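Local coordinates for protein phosphodiesterase MJ0936 (Methanocaldococcus jannaschii, PDB 2AHD) that is a phosphodiesterase of the calcineurin-like phosphoesterase superfamily, built around two mixed beta sheets flanked by helices, at residues Gly4-Thr9 and Val31-Asp36; Val115-His120 and Ile135-Cys140; His120-Val125 and Gly142-Ile147. One frame throughout, in Å; residues are numbered along the deposited sequence.

How the interactions relate
Interactions 1 and 2 lie in the core, interaction 3 at the surface. Interaction 1 pairs two parallel strands of the six-stranded sheet; interaction 2 does the same in the five-stranded sheet, and the two sheets meet where Ile5 and Ile32 pack on Ile117. Both combine backbone hydrogen bonds with apolar faces and run on into polar loops, where Asp8 OD1 accepts from His120 N. Interaction 3 brings together the loops that follow the strands of interaction 2 and shares His120 with it. There the direct contacts are van der Waals and CH-pi, while the polar link runs through Glu139, which bonds to His122, Leu144 and Thr145.

Interaction 1 (Gly4-Thr9 and Val31-Asp36); sequences GIMSDT and VIHCGD
Gly4 O receives the amide of Ile32 N at 2.7 Å, and Ile32 O in turn receives Met6 N at 2.8 Å, the alternating pattern of two parallel strands in a beta-alpha-beta unit whose crossover is helix 13-24. The short strand segments run within 14° of each other. A third bond, Cys34 N to Met6 O, is longer and carries the pairing to the point where both chains turn into loops.

Met6 shows how the helix-facing side is filled. Its CB leaves the sheet on the side of Val31 and His33, passing Ile32 O. CG stands between the backbone N and the carbonyl carbon (chi1 68°), and lies 3.5 Å from CD2 of the His33 ring. SD continues past that ring obliquely and reaches Val31 CG1 at 4.1 Å. After the bend at chi3, CE is still 4.1 Å from His33 CD2, and the side chain as a whole packs on Ala19 and Phe23 of helix 13-24. On the opposite face, Ile5 and Ile32 point to Ile117 of the second sheet.

The His33 ring is met from several directions. Ser7 CA lies over one face, toward the rim, while Thr9 OG1 approaches the edge in plane and makes a weak hydrogen bond with His33 NE2 at 3.4 Å. Phe37 stacks on the ring as well. Thr9 N closes the loops by bonding to Asp36 O at 3.1 Å, coming from above the carbonyl plane.

The loops carry the Asp-x-His and Gly-Asp signatures of the family. Asp36 OD2 accepts from Asn60 N and Asp8 OD1 from His120 N; Asp8 OD1 and Asp36 OD1 lie 3.7 Å apart, their carboxylate planes turned by 39°.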
ATOM      1  N   GLY A   4       2.938  -1.574  -7.400  1.00 82.20           N
ATOM      2  CA  GLY A   4       1.581  -1.142  -7.128  1.00 78.11           C
ATOM      3  C   GLY A   4       1.324  -0.749  -5.681  1.00 75.20           C
ATOM      4  O   GLY A   4       1.812  -1.387  -4.744  1.00 75.02           O
ATOM      5  N   ILE A   5       0.538   0.308  -5.503  1.00 72.20           N
ATOM      6  CA  ILE A   5       0.201   0.808  -4.174  1.00 67.69           C
ATOM      7  C   ILE A   5      -1.311   0.788  -3.939  1.00 65.01           C
ATOM      8  O   ILE A   5      -2.095   1.151  -4.824  1.00 65.72           O
ATOM      9  CB  ILE A   5       0.679   2.252  -4.003  1.00 67.27           C
ATOM     10  CG1 ILE A   5       2.107   2.389  -4.519  1.00 66.46           C
ATOM     11  CG2 ILE A   5       0.610   2.645  -2.547  1.00 67.23           C
ATOM     12  CD1 ILE A   5       2.631   3.806  -4.481  1.00 67.49           C
ATOM     13  N   MET A   6      -1.720   0.354  -2.753  1.00 60.47           N
ATOM     14  CA  MET A   6      -3.131   0.325  -2.402  1.00 55.54           C
ATOM     15  C   MET A   6      -3.236   0.582  -0.897  1.00 54.38           C
ATOM     16  O   MET A   6      -2.218   0.694  -0.219  1.00 53.33           O
ATOM     17  CB  MET A   6      -3.781  -1.008  -2.838  1.00 50.94           C
ATOM     18  CG  MET A   6      -3.341  -2.254  -2.109  1.00 46.90           C
ATOM     19  SD  MET A   6      -3.851  -3.721  -2.987  1.00 41.34           S
ATOM     20  CE  MET A   6      -5.521  -3.601  -3.004  1.00 38.72           C
ATOM     21  N   SER A   7      -4.456   0.715  -0.380  1.00 54.31           N
ATOM     22  CA  SER A   7      -4.668   0.987   1.045  1.00 52.83           C
ATOM     23  C   SER A   7      -6.151   1.019   1.400  1.00 53.15           C
ATOM     24  O   SER A   7      -6.996   1.221   0.535  1.00 52.68           O
ATOM     25  CB  SER A   7      -4.015   2.329   1.415  1.00 50.84           C
ATOM     26  OG  SER A   7      -4.164   2.634   2.786  1.00 47.06           O
ATOM     27  N   ASP A   8      -6.460   0.816   2.676  1.00 54.57           N
ATOM     28  CA  ASP A   8      -7.844   0.843   3.153  1.00 55.63           C
ATOM     29  C   ASP A   8      -8.804   0.187   2.168  1.00 55.45           C
ATOM     30  O   ASP A   8      -9.506   0.879   1.439  1.00 56.65           O
ATOM     31  CB  ASP A   8      -8.308   2.287   3.379  1.00 54.89           C
ATOM     32  CG  ASP A   8      -7.248   3.147   4.008  1.00 55.90           C
ATOM     33  OD1 ASP A   8      -6.788   2.797   5.101  1.00 58.11           O
ATOM     34  OD2 ASP A   8      -6.867   4.178   3.408  1.00 58.40           O
ATOM     35  N   THR A   9      -8.841  -1.135   2.145  1.00 54.72           N
ATOM     36  CA  THR A   9      -9.740  -1.838   1.247  1.00 55.38           C
ATOM     37  C   THR A   9     -11.063  -2.143   1.951  1.00 56.27           C
ATOM     38  O   THR A   9     -12.103  -2.305   1.311  1.00 56.44           O
ATOM     39  CB  THR A   9      -9.115  -3.132   0.769  1.00 55.26           C
ATOM     40  OG1 THR A   9      -8.588  -3.844   1.895  1.00 55.41           O
ATOM     41  CG2 THR A   9      -8.020  -2.840  -0.229  1.00 54.26           C
ATOM     42  N   VAL A  31       3.636  -5.352  -4.557  1.00 81.12           N
ATOM     43  CA  VAL A  31       2.507  -4.493  -4.211  1.00 77.49           C
ATOM     44  C   VAL A  31       2.537  -4.083  -2.750  1.00 75.88           C
ATOM     45  O   VAL A  31       2.724  -4.918  -1.869  1.00 75.74           O
ATOM     46  CB  VAL A  31       1.159  -5.185  -4.483  1.00 76.95           C
ATOM     47  CG1 VAL A  31       0.032  -4.314  -3.998  1.00 77.58           C
ATOM     48  CG2 VAL A  31       0.987  -5.435  -5.967  1.00 76.23           C
ATOM     49  N   ILE A  32       2.357  -2.786  -2.509  1.00 74.02           N
ATOM     50  CA  ILE A  32       2.331  -2.225  -1.154  1.00 71.02           C
ATOM     51  C   ILE A  32       0.876  -1.957  -0.750  1.00 69.47           C
ATOM     52  O   ILE A  32       0.115  -1.363  -1.513  1.00 70.08           O
ATOM     53  CB  ILE A  32       3.084  -0.888  -1.083  1.00 70.32           C
ATOM     54  CG1 ILE A  32       4.518  -1.067  -1.551  1.00 68.40           C
ATOM     55  CG2 ILE A  32       3.053  -0.348   0.332  1.00 70.70           C
ATOM     56  CD1 ILE A  32       5.309   0.203  -1.501  1.00 67.78           C
ATOM     57  N   HIS A  33       0.495  -2.400   0.440  1.00 66.97           N
ATOM     58  CA  HIS A  33      -0.859  -2.207   0.945  1.00 65.37           C
ATOM     59  C   HIS A  33      -0.654  -1.683   2.346  1.00 64.13           C
ATOM     60  O   HIS A  33      -0.203  -2.406   3.214  1.00 65.11           O
ATOM     61  CB  HIS A  33      -1.587  -3.546   0.977  1.00 64.71           C
ATOM     62  CG  HIS A  33      -3.015  -3.458   1.413  1.00 65.24           C
ATOM     63  ND1 HIS A  33      -3.397  -2.867   2.598  1.00 64.80           N
ATOM     64  CD2 HIS A  33      -4.150  -3.929   0.846  1.00 65.17           C
ATOM     65  CE1 HIS A  33      -4.704  -2.981   2.743  1.00 63.98           C
ATOM     66  NE2 HIS A  33      -5.185  -3.623   1.695  1.00 64.40           N
ATOM     67  N   CYS A  34      -0.968  -0.425   2.583  1.00 63.07           N
ATOM     68  CA  CYS A  34      -0.723   0.113   3.909  1.00 64.17           C
ATOM     69  C   CYS A  34      -1.917   0.220   4.817  1.00 65.05           C
ATOM     70  O   CYS A  34      -1.773   0.475   6.007  1.00 64.73           O
ATOM     71  CB  CYS A  34      -0.070   1.492   3.801  1.00 63.71           C
ATOM     72  SG  CYS A  34      -0.249   2.319   2.209  1.00 57.99           S
ATOM     73  N   GLY A  35      -3.097   0.001   4.261  1.00 66.98           N
ATOM     74  CA  GLY A  35      -4.315   0.165   5.036  1.00 66.42           C
ATOM     75  C   GLY A  35      -4.902  -1.018   5.741  1.00 64.84           C
ATOM     76  O   GLY A  35      -4.209  -1.959   6.098  1.00 65.32           O
ATOM     77  N   ASP A  36      -6.206  -0.944   5.949  1.00 63.87           N
ATOM     78  CA  ASP A  36      -6.923  -2.005   6.620  1.00 63.70           C
ATOM     79  C   ASP A  36      -7.534  -2.944   5.583  1.00 63.43           C
ATOM     80  O   ASP A  36      -8.418  -2.549   4.824  1.00 63.03           O
ATOM     81  CB  ASP A  36      -8.068  -1.454   7.501  1.00 63.21           C
ATOM     82  CG  ASP A  36      -7.675  -0.227   8.322  1.00 62.18           C
ATOM     83  OD1 ASP A  36      -8.091   0.895   7.953  1.00 62.94           O
ATOM     84  OD2 ASP A  36      -6.974  -0.382   9.337  1.00 59.08           O
TER

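Interaction 2 (Val115-His120 and Ile135-Cys140)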
ATOM      1  N   VAL A 115      10.868   8.070  -0.830  1.00 74.32           N
ATOM      2  CA  VAL A 115       9.427   7.964  -0.955  1.00 71.89           C
ATOM      3  C   VAL A 115       8.810   7.669   0.397  1.00 70.08           C
ATOM      4  O   VAL A 115       9.422   7.005   1.219  1.00 70.06           O
ATOM      5  CB  VAL A 115       9.063   6.825  -1.924  1.00 72.08           C
ATOM      6  CG1 VAL A 115       7.586   6.871  -2.261  1.00 71.51           C
ATOM      7  CG2 VAL A 115       9.914   6.935  -3.186  1.00 72.97           C
ATOM      8  N   VAL A 116       7.610   8.193   0.633  1.00 69.11           N
ATOM      9  CA  VAL A 116       6.876   7.942   1.877  1.00 66.95           C
ATOM     10  C   VAL A 116       5.437   7.634   1.488  1.00 66.22           C
ATOM     11  O   VAL A 116       4.735   8.471   0.937  1.00 66.16           O
ATOM     12  CB  VAL A 116       6.898   9.144   2.831  1.00 65.11           C
ATOM     13  CG1 VAL A 116       6.129   8.816   4.079  1.00 63.88           C
ATOM     14  CG2 VAL A 116       8.317   9.485   3.196  1.00 64.62           C
ATOM     15  N   ILE A 117       5.016   6.408   1.764  1.00 65.55           N
ATOM     16  CA  ILE A 117       3.682   5.948   1.427  1.00 64.59           C
ATOM     17  C   ILE A 117       2.841   5.720   2.679  1.00 64.50           C
ATOM     18  O   ILE A 117       3.337   5.197   3.671  1.00 65.67           O
ATOM     19  CB  ILE A 117       3.773   4.641   0.638  1.00 64.38           C
ATOM     20  CG1 ILE A 117       4.698   4.838  -0.566  1.00 62.56           C
ATOM     21  CG2 ILE A 117       2.384   4.193   0.215  1.00 65.46           C
ATOM     22  CD1 ILE A 117       4.909   3.598  -1.373  1.00 60.62           C
ATOM     23  N   TYR A 118       1.567   6.102   2.633  1.00 63.67           N
ATOM     24  CA  TYR A 118       0.687   5.934   3.788  1.00 62.76           C
ATOM     25  C   TYR A 118      -0.773   5.994   3.374  1.00 61.69           C
ATOM     26  O   TYR A 118      -1.080   6.450   2.288  1.00 62.25           O
ATOM     27  CB  TYR A 118       0.974   7.027   4.815  1.00 62.98           C
ATOM     28  CG  TYR A 118       0.453   8.370   4.397  1.00 62.79           C
ATOM     29  CD1 TYR A 118      -0.734   8.868   4.920  1.00 63.30           C
ATOM     30  CD2 TYR A 118       1.118   9.124   3.442  1.00 63.64           C
ATOM     31  CE1 TYR A 118      -1.246  10.081   4.504  1.00 64.56           C
ATOM     32  CE2 TYR A 118       0.620  10.340   3.012  1.00 64.99           C
ATOM     33  CZ  TYR A 118      -0.562  10.817   3.549  1.00 65.76           C
ATOM     34  OH  TYR A 118      -1.047  12.041   3.152  1.00 65.56           O
ATOM     35  N   GLY A 119      -1.667   5.529   4.241  1.00 61.54           N
ATOM     36  CA  GLY A 119      -3.088   5.554   3.931  1.00 61.88           C
ATOM     37  C   GLY A 119      -3.862   6.146   5.091  1.00 61.96           C
ATOM     38  O   GLY A 119      -3.578   7.262   5.517  1.00 63.12           O
ATOM     39  N   HIS A 120      -4.852   5.416   5.589  1.00 61.45           N
ATOM     40  CA  HIS A 120      -5.642   5.853   6.741  1.00 61.83           C
ATOM     41  C   HIS A 120      -6.600   7.011   6.573  1.00 61.99           C
ATOM     42  O   HIS A 120      -7.717   6.955   7.066  1.00 61.60           O
ATOM     43  CB  HIS A 120      -4.723   6.184   7.903  1.00 62.47           C
ATOM     44  CG  HIS A 120      -5.438   6.700   9.109  1.00 63.27           C
ATOM     45  ND1 HIS A 120      -6.521   6.052   9.666  1.00 63.67           N
ATOM     46  CD2 HIS A 120      -5.195   7.770   9.897  1.00 62.97           C
ATOM     47  CE1 HIS A 120      -6.909   6.697  10.748  1.00 62.34           C
ATOM     48  NE2 HIS A 120      -6.120   7.743  10.912  1.00 63.43           N
ATOM     49  N   ILE A 135       3.197   9.727  -1.028  1.00 62.19           N
ATOM     50  CA  ILE A 135       2.062   9.095  -1.681  1.00 61.57           C
ATOM     51  C   ILE A 135       1.010   8.420  -0.805  1.00 60.23           C
ATOM     52  O   ILE A 135       1.326   7.619   0.065  1.00 61.08           O
ATOM     53  CB  ILE A 135       2.555   8.036  -2.692  1.00 63.00           C
ATOM     54  CG1 ILE A 135       3.497   8.684  -3.711  1.00 63.35           C
ATOM     55  CG2 ILE A 135       1.363   7.371  -3.386  1.00 62.55           C
ATOM     56  CD1 ILE A 135       4.174   7.684  -4.631  1.00 64.39           C
ATOM     57  N   ASN A 136      -0.249   8.753  -1.057  1.00 58.18           N
ATOM     58  CA  ASN A 136      -1.379   8.149  -0.369  1.00 55.23           C
ATOM     59  C   ASN A 136      -2.188   7.669  -1.559  1.00 53.00           C
ATOM     60  O   ASN A 136      -2.674   8.463  -2.353  1.00 52.45           O
ATOM     61  CB  ASN A 136      -2.175   9.182   0.435  1.00 54.38           C
ATOM     62  CG  ASN A 136      -3.307   8.554   1.242  1.00 53.58           C
ATOM     63  OD1 ASN A 136      -4.017   7.655   0.772  1.00 51.58           O
ATOM     64  ND2 ASN A 136      -3.490   9.041   2.463  1.00 53.72           N
ATOM     65  N   PRO A 137      -2.309   6.359  -1.722  1.00 51.56           N
ATOM     66  CA  PRO A 137      -3.067   5.837  -2.855  1.00 52.49           C
ATOM     67  C   PRO A 137      -4.563   6.094  -2.825  1.00 54.27           C
ATOM     68  O   PRO A 137      -5.249   5.888  -3.830  1.00 54.58           O
ATOM     69  CB  PRO A 137      -2.738   4.349  -2.825  1.00 52.19           C
ATOM     70  CG  PRO A 137      -2.513   4.087  -1.380  1.00 51.71           C
ATOM     71  CD  PRO A 137      -1.717   5.273  -0.932  1.00 50.60           C
ATOM     72  N   GLY A 138      -5.072   6.556  -1.685  1.00 56.06           N
ATOM     73  CA  GLY A 138      -6.500   6.777  -1.578  1.00 55.75           C
ATOM     74  C   GLY A 138      -7.133   5.480  -1.100  1.00 56.33           C
ATOM     75  O   GLY A 138      -6.434   4.504  -0.852  1.00 56.95           O
ATOM     76  N   GLU A 139      -8.456   5.453  -0.989  1.00 56.64           N
ATOM     77  CA  GLU A 139      -9.163   4.278  -0.505  1.00 56.45           C
ATOM     78  C   GLU A 139      -9.608   3.363  -1.624  1.00 57.52           C
ATOM     79  O   GLU A 139     -10.283   3.776  -2.561  1.00 59.38           O
ATOM     80  CB  GLU A 139     -10.376   4.714   0.306  1.00 57.51           C
ATOM     81  CG  GLU A 139     -11.212   5.758  -0.400  1.00 58.05           C
ATOM     82  CD  GLU A 139     -12.533   6.004   0.266  1.00 59.15           C
ATOM     83  OE1 GLU A 139     -13.340   6.769  -0.294  1.00 58.80           O
ATOM     84  OE2 GLU A 139     -12.772   5.433   1.340  1.00 59.78           O
ATOM     85  N   CYS A 140      -9.235   2.100  -1.523  1.00 57.35           N
ATOM     86  CA  CYS A 140      -9.608   1.140  -2.536  1.00 56.75           C
ATOM     87  C   CYS A 140     -11.109   0.848  -2.486  1.00 55.82           C
ATOM     88  O   CYS A 140     -11.723   0.574  -3.510  1.00 56.07           O
ATOM     89  CB  CYS A 140      -8.799  -0.134  -2.337  1.00 57.43           C
ATOM     90  SG  CYS A 140      -9.004  -1.353  -3.627  1.00 60.39           S
TER
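Tyr118 holds CG between its backbone N and carbonyl carbon (chi1 74°), whereas Asn136 has CG anti to the backbone N (chi1 -176°), and with these torsions the two side chains meet on the same side of the sheet, crossing at about a right angle. Asn136 CB lies over one face of the tyrosine ring, 4.1 Å from its centroid and displaced toward the rim, a CH-pi contact. The amide plane stands steeply to the ring, 74° apart, and its nitrogen ND2 comes to 3.2 Å from Tyr118 CE1.

The two ends of this amide do different work. OD1 turns back to its own chain and accepts from Gly138 N at 2.9 Å, closing an Asx turn over Pro137 that ends the strand. ND2 has a weak hydrogen bond with Thr121 OG1 in the loop beyond Gly119.

Beneath the side chains, Ile135 joins the strands in the parallel manner, bridging two alternate residues of its neighbour: Ile135 N gives to Val116 O at 2.8 Å, and Ile135 O receives Tyr118 N at 3.0 Å. The other face is apolar. There Ile135 CD1 touches Val115 CG1 at 4.2 Å, and Ile117 CG2 meets the proline ring at Pro137 CD, 4.4 Å away. Ile117, Ile135 and Pro137 all rest on Ile5 of the six-stranded sheet, while Tyr118 packs on Leu104 of helix 101-110 and on Val125.

The pair thus forms inner strands of the second sheet of the calcineurin-like phosphoesterase fold, and ends where the family's Gly-His-Thr-His signature, Gly119 to His122, begins.

Interaction 3 (His120-Val125 and Gly142-Ile147)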
ATOM      1  N   HIS A 120      -4.852   5.416   5.589  1.00 61.45           N
ATOM      2  CA  HIS A 120      -5.642   5.853   6.741  1.00 61.83           C
ATOM      3  C   HIS A 120      -6.600   7.011   6.573  1.00 61.99           C
ATOM      4  O   HIS A 120      -7.717   6.955   7.066  1.00 61.60           O
ATOM      5  CB  HIS A 120      -4.723   6.184   7.903  1.00 62.47           C
ATOM      6  CG  HIS A 120      -5.438   6.700   9.109  1.00 63.27           C
ATOM      7  ND1 HIS A 120      -6.521   6.052   9.666  1.00 63.67           N
ATOM      8  CD2 HIS A 120      -5.195   7.770   9.897  1.00 62.97           C
ATOM      9  CE1 HIS A 120      -6.909   6.697  10.748  1.00 62.34           C
ATOM     10  NE2 HIS A 120      -6.120   7.743  10.912  1.00 63.43           N
ATOM     11  N   THR A 121      -6.159   8.070   5.905  1.00 63.17           N
ATOM     12  CA  THR A 121      -7.002   9.237   5.706  1.00 63.16           C
ATOM     13  C   THR A 121      -8.058   9.011   4.653  1.00 64.22           C
ATOM     14  O   THR A 121      -9.089   9.670   4.668  1.00 64.84           O
ATOM     15  CB  THR A 121      -6.180  10.462   5.296  1.00 62.67           C
ATOM     16  OG1 THR A 121      -5.524  10.202   4.052  1.00 62.73           O
ATOM     17  CG2 THR A 121      -5.146  10.785   6.360  1.00 63.03           C
ATOM     18  N   HIS A 122      -7.815   8.069   3.749  1.00 65.74           N
ATOM     19  CA  HIS A 122      -8.761   7.791   2.672  1.00 67.04           C
ATOM     20  C   HIS A 122      -8.630   8.937   1.669  1.00 67.89           C
ATOM     21  O   HIS A 122      -9.242   8.933   0.607  1.00 66.54           O
ATOM     22  CB  HIS A 122     -10.197   7.742   3.211  1.00 67.51           C
ATOM     23  CG  HIS A 122     -10.533   6.492   3.966  1.00 66.92           C
ATOM     24  ND1 HIS A 122     -11.193   5.432   3.388  1.00 67.49           N
ATOM     25  CD2 HIS A 122     -10.326   6.145   5.256  1.00 67.30           C
ATOM     26  CE1 HIS A 122     -11.381   4.484   4.289  1.00 67.04           C
ATOM     27  NE2 HIS A 122     -10.864   4.892   5.432  1.00 67.54           N
ATOM     28  N   GLU A 123      -7.819   9.924   2.025  1.00 69.99           N
ATOM     29  CA  GLU A 123      -7.591  11.080   1.171  1.00 71.50           C
ATOM     30  C   GLU A 123      -6.381  10.873   0.288  1.00 71.49           C
ATOM     31  O   GLU A 123      -5.259  11.073   0.727  1.00 71.02           O
ATOM     32  CB  GLU A 123      -7.374  12.333   2.019  1.00 73.37           C
ATOM     33  CG  GLU A 123      -8.580  12.748   2.835  1.00 77.31           C
ATOM     34  CD  GLU A 123      -9.809  13.008   1.978  1.00 80.01           C
ATOM     35  OE1 GLU A 123     -10.863  13.367   2.541  1.00 81.28           O
ATOM     36  OE2 GLU A 123      -9.731  12.858   0.739  1.00 82.74           O
ATOM     37  N   ARG A 124      -6.612  10.478  -0.957  1.00 72.34           N
ATOM     38  CA  ARG A 124      -5.528  10.255  -1.901  1.00 72.83           C
ATOM     39  C   ARG A 124      -4.746  11.533  -2.183  1.00 73.94           C
ATOM     40  O   ARG A 124      -5.316  12.545  -2.574  1.00 73.88           O
ATOM     41  CB  ARG A 124      -6.084   9.729  -3.220  1.00 72.22           C
ATOM     42  CG  ARG A 124      -6.924  10.741  -3.952  1.00 70.82           C
ATOM     43  CD  ARG A 124      -7.563  10.189  -5.197  1.00 69.98           C
ATOM     44  NE  ARG A 124      -8.421  11.201  -5.798  1.00 70.75           N
ATOM     45  CZ  ARG A 124      -9.546  11.653  -5.251  1.00 71.88           C
ATOM     46  NH1 ARG A 124      -9.960  11.174  -4.089  1.00 72.60           N
ATOM     47  NH2 ARG A 124     -10.249  12.601  -5.852  1.00 71.97           N
ATOM     48  N   VAL A 125      -3.433  11.481  -1.975  1.00 75.93           N
ATOM     49  CA  VAL A 125      -2.565  12.624  -2.241  1.00 76.32           C
ATOM     50  C   VAL A 125      -1.311  12.107  -2.933  1.00 77.97           C
ATOM     51  O   VAL A 125      -0.988  10.921  -2.857  1.00 76.90           O
ATOM     52  CB  VAL A 125      -2.152  13.360  -0.969  1.00 74.14           C
ATOM     53  CG1 VAL A 125      -1.012  12.645  -0.307  1.00 73.55           C
ATOM     54  CG2 VAL A 125      -1.768  14.771  -1.307  1.00 73.15           C
ATOM     55  N   GLY A 142     -13.341   3.031  -1.567  1.00 53.75           N
ATOM     56  CA  GLY A 142     -13.975   4.244  -2.048  1.00 53.95           C
ATOM     57  C   GLY A 142     -15.178   4.653  -1.235  1.00 54.99           C
ATOM     58  O   GLY A 142     -15.890   5.573  -1.615  1.00 54.96           O
ATOM     59  N   TYR A 143     -15.387   3.982  -0.101  1.00 56.89           N
ATOM     60  CA  TYR A 143     -16.534   4.226   0.785  1.00 55.71           C
ATOM     61  C   TYR A 143     -16.761   5.640   1.264  1.00 56.64           C
ATOM     62  O   TYR A 143     -17.875   6.155   1.194  1.00 57.30           O
ATOM     63  CB  TYR A 143     -16.459   3.345   2.032  1.00 53.71           C
ATOM     64  CG  TYR A 143     -16.858   1.919   1.810  1.00 52.87           C
ATOM     65  CD1 TYR A 143     -17.955   1.600   1.028  1.00 51.13           C
ATOM     66  CD2 TYR A 143     -16.163   0.884   2.424  1.00 54.46           C
ATOM     67  CE1 TYR A 143     -18.358   0.277   0.860  1.00 53.33           C
ATOM     68  CE2 TYR A 143     -16.555  -0.449   2.264  1.00 54.63           C
ATOM     69  CZ  TYR A 143     -17.656  -0.745   1.478  1.00 54.41           C
ATOM     70  OH  TYR A 143     -18.044  -2.058   1.309  1.00 54.32           O
ATOM     71  N   LEU A 144     -15.706   6.273   1.748  1.00 56.86           N
ATOM     72  CA  LEU A 144     -15.844   7.599   2.306  1.00 56.62           C
ATOM     73  C   LEU A 144     -15.682   8.781   1.371  1.00 55.29           C
ATOM     74  O   LEU A 144     -15.857   9.905   1.796  1.00 56.63           O
ATOM     75  CB  LEU A 144     -14.912   7.730   3.529  1.00 56.93           C
ATOM     76  CG  LEU A 144     -15.037   6.600   4.591  1.00 57.01           C
ATOM     77  CD1 LEU A 144     -14.117   6.871   5.779  1.00 53.62           C
ATOM     78  CD2 LEU A 144     -16.499   6.453   5.059  1.00 55.78           C
ATOM     79  N   THR A 145     -15.369   8.547   0.105  1.00 55.15           N
ATOM     80  CA  THR A 145     -15.204   9.655  -0.850  1.00 55.18           C
ATOM     81  C   THR A 145     -15.954   9.362  -2.140  1.00 55.37           C
ATOM     82  O   THR A 145     -16.120  10.243  -2.980  1.00 56.70           O
ATOM     83  CB  THR A 145     -13.716   9.911  -1.265  1.00 53.87           C
ATOM     84  OG1 THR A 145     -13.249   8.810  -2.050  1.00 51.90           O
ATOM     85  CG2 THR A 145     -12.815  10.101  -0.052  1.00 51.35           C
ATOM     86  N   GLY A 146     -16.383   8.116  -2.298  1.00 54.48           N
ATOM     87  CA  GLY A 146     -17.103   7.725  -3.488  1.00 52.70           C
ATOM     88  C   GLY A 146     -16.205   7.516  -4.686  1.00 52.82           C
ATOM     89  O   GLY A 146     -16.679   7.277  -5.784  1.00 53.20           O
ATOM     90  N   ILE A 147     -14.900   7.597  -4.476  1.00 53.79           N
ATOM     91  CA  ILE A 147     -13.933   7.416  -5.553  1.00 53.36           C
ATOM     92  C   ILE A 147     -12.878   6.378  -5.194  1.00 52.51           C
ATOM     93  O   ILE A 147     -11.879   6.696  -4.535  1.00 51.55           O
ATOM     94  CB  ILE A 147     -13.241   8.745  -5.860  1.00 53.03           C
ATOM     95  CG1 ILE A 147     -14.302   9.802  -6.128  1.00 50.63           C
ATOM     96  CG2 ILE A 147     -12.308   8.593  -7.047  1.00 51.88           C
ATOM     97  CD1 ILE A 147     -13.748  11.149  -6.317  1.00 52.81           C
TER
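Glu139 OE2 is gripped from both loops of this contact, by His122 ND1 and by the backbone N of Leu144. Its partner oxygen, Glu139 OE1, bonds to Thr145 OG1, and the one carboxylate therefore ties the Gly-His-Thr-His signature loop of the calcineurin-like phosphoesterase fold to the loop before strand 149-154.

Between the two segments themselves the contacts are van der Waals. Leu144 CD1 sits over the centre of the His122 ring, 3.8 Å from the centroid and only 6° off the ring normal, a CH-pi contact in which all five ring atoms lie at nearly the same distance from the methyl carbon. With CG anti to its carbonyl carbon (chi1 -75°), His122 carries its ring toward the 142-147 loop, where the leucine methyl meets it. With ND1 bonded to Glu139, the rotation of the ring is probably fixed while the leucine lies on its face; His10 also meets this ring, with the planes nearly parallel.

Thr145 uses its two branches differently. OG1 accepts from Ile147 N at 3.2 Å with an N-H...O angle of 154°, forming an ST turn, and CG2 points across to His122 O, 3.8 Å away. Glu123 OE2 is a more distant neighbour of the same methyl. Within the loop, Gly146 N bonds to Gly142 O at 2.7 Å, folding the chain back on itself.

At the outer end the extended Arg124 chain crosses Ile147 at about a right angle. Ile147 CG2 lies over one face of the guanidinium group, and Ile147 CD1 touches Arg124 NH2 at 3.8 Å.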